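Local structure of Poly(A) ribonuclease POP2 (Saccharomyces cerevisiae, 1UOC) at residues V62-D74 / N172-F186. The protein has 3'-exoribonuclease activity preferring poly(A) and probably helps shorten mRNA tails in the CCR4-NOT complex; this chain is the RNase D domain of the protein. Sequence-based numbering, arbitrary orientation.
Sequences VDYHYQTMRANVD and NILMNDSMPNNKEDF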
loop_
_atom_site.group_PDB
_atom_site.type_symbol
_atom_site.label_atom_id
_atom_site.label_comp_id
_atom_site.label_asym_id
_atom_site.label_seq_id
_atom_site.Cartn_x
_atom_site.Cartn_y
_atom_site.Cartn_z
ATOM N N VAL A 62 7.189 17.298 10.683
ATOM C CA VAL A 62 7.428 16.643 9.411
ATOM C C VAL A 62 8.873 16.150 9.297
ATOM O O VAL A 62 9.130 15.076 8.749
ATOM C CB VAL A 62 7.105 17.603 8.242
ATOM C CG1 VAL A 62 7.624 17.035 6.926
ATOM C CG2 VAL A 62 5.603 17.823 8.166
ATOM N N ASP A 63 9.814 16.930 9.820
ATOM C CA ASP A 63 11.210 16.536 9.752
ATOM C C ASP A 63 11.490 15.441 10.776
ATOM O O ASP A 63 12.465 14.696 10.652
ATOM C CB ASP A 63 12.122 17.735 10.000
ATOM C CG ASP A 63 13.367 17.694 9.133
ATOM O OD1 ASP A 63 13.226 17.770 7.889
ATOM O OD2 ASP A 63 14.478 17.579 9.691
ATOM N N TYR A 64 10.632 15.351 11.789
ATOM C CA TYR A 64 10.784 14.321 12.807
ATOM C C TYR A 64 10.307 12.988 12.235
ATOM O O TYR A 64 10.980 11.969 12.383
ATOM C CB TYR A 64 9.973 14.645 14.066
ATOM C CG TYR A 64 10.049 13.526 15.081
ATOM C CD1 TYR A 64 11.274 13.140 15.624
ATOM C CD2 TYR A 64 8.915 12.794 15.432
ATOM C CE1 TYR A 64 11.377 12.049 16.483
ATOM C CE2 TYR A 64 9.004 11.695 16.295
ATOM C CZ TYR A 64 10.242 11.328 16.813
ATOM O OH TYR A 64 10.356 10.232 17.641
ATOM N N HIS A 65 9.144 13.001 11.585
ATOM C CA HIS A 65 8.589 11.789 10.984
ATOM C C HIS A 65 9.544 11.209 9.945
ATOM O O HIS A 65 9.773 9.996 9.906
ATOM C CB HIS A 65 7.229 12.081 10.332
ATOM C CG HIS A 65 6.137 12.372 11.316
ATOM N ND1 HIS A 65 5.870 11.552 12.391
ATOM C CD2 HIS A 65 5.241 13.386 11.380
ATOM C CE1 HIS A 65 4.856 12.049 13.079
ATOM N NE2 HIS A 65 4.456 13.160 12.487
ATOM N N TYR A 66 10.100 12.077 9.104
ATOM C CA TYR A 66 11.034 11.637 8.080
ATOM C C TYR A 66 12.325 11.071 8.684
ATOM O O TYR A 66 12.840 10.056 8.217
ATOM C CB TYR A 66 11.379 12.788 7.134
ATOM C CG TYR A 66 12.646 12.526 6.359
ATOM C CD1 TYR A 66 12.706 11.509 5.405
ATOM C CD2 TYR A 66 13.817 13.215 6.665
ATOM C CE1 TYR A 66 13.911 11.173 4.786
ATOM C CE2 TYR A 66 15.019 12.893 6.052
ATOM C CZ TYR A 66 15.066 11.869 5.117
ATOM O OH TYR A 66 16.276 11.531 4.547
ATOM N N GLN A 67 12.848 11.733 9.712
ATOM C CA GLN A 67 14.075 11.284 10.365
ATOM C C GLN A 67 13.878 9.985 11.128
ATOM O O GLN A 67 14.790 9.169 11.231
ATOM C CB GLN A 67 14.604 12.364 11.319
ATOM C CG GLN A 67 15.506 13.386 10.639
ATOM C CD GLN A 67 16.712 12.734 9.984
ATOM O OE1 GLN A 67 17.447 13.376 9.234
ATOM N NE2 GLN A 67 16.921 11.448 10.268
ATOM N N THR A 68 12.678 9.810 11.666
ATOM C CA THR A 68 12.329 8.614 12.417
ATOM C C THR A 68 12.264 7.459 11.435
ATOM O O THR A 68 12.685 6.341 11.727
ATOM C CB THR A 68 10.942 8.764 13.084
ATOM O OG1 THR A 68 10.987 9.817 14.055
ATOM C CG2 THR A 68 10.521 7.462 13.755
ATOM N N MET A 69 11.727 7.748 10.258
ATOM C CA MET A 69 11.583 6.738 9.225
ATOM C C MET A 69 12.921 6.365 8.602
ATOM O O MET A 69 13.189 5.193 8.357
ATOM C CB MET A 69 10.608 7.231 8.150
ATOM C CG MET A 69 10.427 6.269 6.985
ATOM S SD MET A 69 11.126 6.926 5.470
ATOM C CE MET A 69 12.774 6.355 5.544
ATOM N N ARG A 70 13.765 7.361 8.359
ATOM C CA ARG A 70 15.074 7.123 7.751
ATOM C C ARG A 70 15.968 6.310 8.672
ATOM O O ARG A 70 16.751 5.480 8.220
ATOM C CB ARG A 70 15.750 8.457 7.410
ATOM C CG ARG A 70 16.943 8.340 6.470
ATOM C CD ARG A 70 18.240 8.073 7.212
ATOM N NE ARG A 70 18.604 9.184 8.091
ATOM C CZ ARG A 70 18.803 10.436 7.681
ATOM N NH1 ARG A 70 19.134 11.379 8.555
ATOM N NH2 ARG A 70 18.666 10.751 6.399
ATOM N N ALA A 71 15.833 6.553 9.969
ATOM C CA ALA A 71 16.623 5.858 10.972
ATOM C C ALA A 71 16.109 4.444 11.221
ATOM O O ALA A 71 16.761 3.657 11.907
ATOM C CB ALA A 71 16.609 6.655 12.275
ATOM N N ASN A 72 14.954 4.114 10.653
ATOM C CA ASN A 72 14.368 2.793 10.855
ATOM C C ASN A 72 14.259 1.900 9.621
ATOM O O ASN A 72 14.301 0.676 9.738
ATOM C CB ASN A 72 12.969 2.921 11.475
ATOM C CG ASN A 72 13.003 3.406 12.912
ATOM O OD1 ASN A 72 13.772 2.903 13.732
ATOM N ND2 ASN A 72 12.152 4.379 13.230
ATOM N N VAL A 73 14.120 2.499 8.444
ATOM C CA VAL A 73 13.953 1.720 7.221
ATOM C C VAL A 73 14.969 0.626 6.902
ATOM O O VAL A 73 14.572 -0.480 6.536
ATOM C CB VAL A 73 13.810 2.645 5.989
ATOM C CG1 VAL A 73 14.082 1.866 4.704
ATOM C CG2 VAL A 73 12.394 3.204 5.943
ATOM N N ASP A 74 16.264 0.903 7.027
ATOM C CA ASP A 74 17.242 -0.133 6.701
ATOM C C ASP A 74 17.428 -1.155 7.815
ATOM O O ASP A 74 18.373 -1.946 7.789
ATOM C CB ASP A 74 18.593 0.486 6.317
ATOM C CG ASP A 74 19.258 1.207 7.470
ATOM O OD1 ASP A 74 19.615 0.538 8.464
ATOM O OD2 ASP A 74 19.424 2.441 7.379
ATOM N N ASN A 172 13.579 2.268 -0.829
ATOM C CA ASN A 172 14.768 1.646 -0.257
ATOM C C ASN A 172 15.193 0.372 -0.992
ATOM O O ASN A 172 16.386 0.096 -1.136
ATOM C CB ASN A 172 14.524 1.319 1.216
ATOM C CG ASN A 172 15.794 0.936 1.943
ATOM O OD1 ASN A 172 15.772 0.126 2.868
ATOM N ND2 ASN A 172 16.908 1.526 1.536
ATOM N N ILE A 173 14.215 -0.406 -1.445
ATOM C CA ILE A 173 14.509 -1.645 -2.156
ATOM C C ILE A 173 14.712 -1.392 -3.645
ATOM O O ILE A 173 15.605 -1.970 -4.265
ATOM C CB ILE A 173 13.385 -2.690 -1.969
ATOM C CG1 ILE A 173 12.068 -2.171 -2.540
ATOM C CG2 ILE A 173 13.222 -3.009 -0.502
ATOM C CD1 ILE A 173 10.934 -3.186 -2.494
ATOM N N LEU A 174 13.887 -0.520 -4.215
ATOM C CA LEU A 174 13.986 -0.189 -5.635
ATOM C C LEU A 174 15.322 0.450 -5.985
ATOM O O LEU A 174 15.790 0.340 -7.117
ATOM C CB LEU A 174 12.855 0.760 -6.047
ATOM C CG LEU A 174 11.455 0.173 -6.211
ATOM C CD1 LEU A 174 10.448 1.301 -6.402
ATOM C CD2 LEU A 174 11.438 -0.778 -7.403
ATOM N N MET A 175 15.930 1.125 -5.015
ATOM C CA MET A 175 17.207 1.788 -5.244
ATOM C C MET A 175 18.382 0.913 -4.831
ATOM O O MET A 175 18.191 -0.177 -4.282
ATOM C CB MET A 175 17.260 3.128 -4.495
ATOM C CG MET A 175 16.274 4.168 -5.024
ATOM S SD MET A 175 16.481 5.814 -4.303
ATOM C CE MET A 175 17.929 6.362 -5.180
ATOM N N ASN A 176 19.592 1.399 -5.107
ATOM C CA ASN A 176 20.825 0.678 -4.788
ATOM C C ASN A 176 21.070 0.694 -3.280
ATOM O O ASN A 176 22.211 0.810 -2.837
ATOM C CB ASN A 176 22.022 1.329 -5.498
ATOM C CG ASN A 176 21.670 1.864 -6.881
ATOM O OD1 ASN A 176 20.971 2.876 -7.013
ATOM N ND2 ASN A 176 22.152 1.185 -7.918
ATOM N N ASP A 177 19.996 0.564 -2.505
ATOM C CA ASP A 177 20.043 0.599 -1.045
ATOM C C ASP A 177 20.635 1.934 -0.592
ATOM O O ASP A 177 20.834 2.175 0.600
ATOM C CB ASP A 177 20.834 -0.605 -0.480
ATOM C CG ASP A 177 22.327 -0.318 -0.252
ATOM O OD1 ASP A 177 23.016 -1.221 0.272
ATOM O OD2 ASP A 177 22.826 0.779 -0.583
ATOM N N SER A 178 20.898 2.801 -1.567
ATOM C CA SER A 178 21.456 4.125 -1.320
ATOM C C SER A 178 20.332 5.101 -0.982
ATOM O O SER A 178 20.005 5.992 -1.767
ATOM C CB SER A 178 22.216 4.618 -2.559
ATOM O OG SER A 178 23.304 3.765 -2.878
ATOM N N MET A 179 19.737 4.912 0.189
ATOM C CA MET A 179 18.646 5.755 0.659
ATOM C C MET A 179 19.022 7.228 0.635
ATOM O O MET A 179 20.158 7.588 0.937
ATOM C CB MET A 179 18.271 5.365 2.087
ATOM C CG MET A 179 17.080 4.443 2.183
ATOM S SD MET A 179 15.527 5.328 1.969
ATOM C CE MET A 179 15.292 5.959 3.619
ATOM N N PRO A 180 18.076 8.103 0.255
ATOM C CA PRO A 180 18.358 9.538 0.218
ATOM C C PRO A 180 18.847 10.005 1.586
ATOM O O PRO A 180 18.796 9.246 2.557
ATOM C CB PRO A 180 17.015 10.137 -0.176
ATOM C CG PRO A 180 16.501 9.113 -1.131
ATOM C CD PRO A 180 16.789 7.814 -0.402
ATOM N N ASN A 181 19.300 11.253 1.668
ATOM C CA ASN A 181 19.842 11.774 2.919
ATOM C C ASN A 181 19.014 12.866 3.592
ATOM O O ASN A 181 19.352 13.330 4.679
ATOM C CB ASN A 181 21.266 12.277 2.662
ATOM C CG ASN A 181 22.141 12.187 3.888
ATOM O OD1 ASN A 181 21.941 12.916 4.859
ATOM N ND2 ASN A 181 23.116 11.283 3.856
ATOM N N ASN A 182 17.930 13.280 2.951
ATOM C CA ASN A 182 17.076 14.316 3.513
ATOM C C ASN A 182 15.684 14.266 2.897
ATOM O O ASN A 182 15.509 13.788 1.776
ATOM C CB ASN A 182 17.690 15.698 3.277
ATOM C CG ASN A 182 17.967 15.971 1.810
ATOM O OD1 ASN A 182 18.916 15.438 1.238
ATOM N ND2 ASN A 182 17.133 16.798 1.194
ATOM N N LYS A 183 14.706 14.773 3.643
ATOM C CA LYS A 183 13.309 14.798 3.222
ATOM C C LYS A 183 13.151 15.237 1.763
ATOM O O LYS A 183 12.507 14.560 0.960
ATOM C CB LYS A 183 12.518 15.746 4.128
ATOM C CG LYS A 183 11.011 15.567 4.052
ATOM C CD LYS A 183 10.283 16.636 4.851
ATOM C CE LYS A 183 10.061 17.900 4.028
ATOM N NZ LYS A 183 9.051 17.699 2.943
ATOM N N GLU A 184 13.753 16.373 1.436
ATOM C CA GLU A 184 13.688 16.948 0.097
ATOM C C GLU A 184 14.098 15.964 -1.010
ATOM O O GLU A 184 13.372 15.791 -1.990
ATOM C CB GLU A 184 14.569 18.204 0.052
ATOM C CG GLU A 184 14.835 18.816 1.442
ATOM C CD GLU A 184 13.560 19.224 2.186
ATOM O OE1 GLU A 184 13.614 19.390 3.430
ATOM O OE2 GLU A 184 12.507 19.390 1.530
ATOM N N ASP A 185 15.254 15.320 -0.852
ATOM C CA ASP A 185 15.737 14.368 -1.851
ATOM C C ASP A 185 14.892 13.096 -1.866
ATOM O O ASP A 185 14.766 12.430 -2.899
ATOM C CB ASP A 185 17.203 14.006 -1.587
ATOM C CG ASP A 185 18.130 15.222 -1.624
ATOM O OD1 ASP A 185 19.368 15.025 -1.636
ATOM O OD2 ASP A 185 17.630 16.369 -1.633
ATOM N N PHE A 186 14.325 12.756 -0.713
ATOM C CA PHE A 186 13.472 11.580 -0.595
ATOM C C PHE A 186 12.243 11.816 -1.464
ATOM O O PHE A 186 11.868 10.985 -2.288
ATOM C CB PHE A 186 13.057 11.395 0.867
ATOM C CG PHE A 186 11.942 10.409 1.075
ATOM C CD1 PHE A 186 12.115 9.065 0.773
ATOM C CD2 PHE A 186 10.733 10.820 1.632
ATOM C CE1 PHE A 186 11.095 8.137 1.031
ATOM C CE2 PHE A 186 9.716 9.904 1.893
ATOM C CZ PHE A 186 9.900 8.562 1.592
#
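Y66 lays its ring across the first turn of helix 183-193, where the backbone N of K183 sits over one face, 3.1 Å from CE2. K183 CB lies above the same ring in a CH-pi contact, 4.1 Å from the centroid of Y66. The ring gets there because CG of Y66 is anti to its own N (chi1 161°), which carries the phenol across to the other segment and brings OH to 2.9 Å from the backbone N of N182, the N-cap residue. A long flat side chain suits this place: its carbons pack on the helix start while its oxygen lies among backbone polar groups. Y66 CE1 also meets F186 CB at 4.0 Å, the two rings lying oblique to each other.

R70, long enough to reach a backbone carbonyl, folds back at chi2 and chi3, and its NH2 donates to O of N181 at 3.2 Å. The N-H is fairly straight (157°), but NH2 stands over the face of the carbonyl, off its lone pairs.

K183 offers methylenes to the Y66 ring and to V62, whose CG1 presses tightly on its CD at 3.4 Å; bending at chi3 and chi4, it then turns away from helix 61-73 to a salt bridge with E187. M69 supplies a sulfur, SD lying 4.9 Å from the F186 ring centroid in an oblique Met-aromatic contact. V73 CG1 lies against the side-chain amide of N172, nearest OD1, in the last turn of helix 165-174.

With an alanine at Y66, the K183 backbone N and CB would probably lose their aromatic cover, and a gap would open beside F186. Helix 61-73 is thus joined to the chain linking helices 165-174 and 183-193 mainly by apolar and aromatic contacts, with one arginine-to-carbonyl bond near the N-cap; the guanidinium charge probably draws electron density toward the N181 carbonyl oxygen.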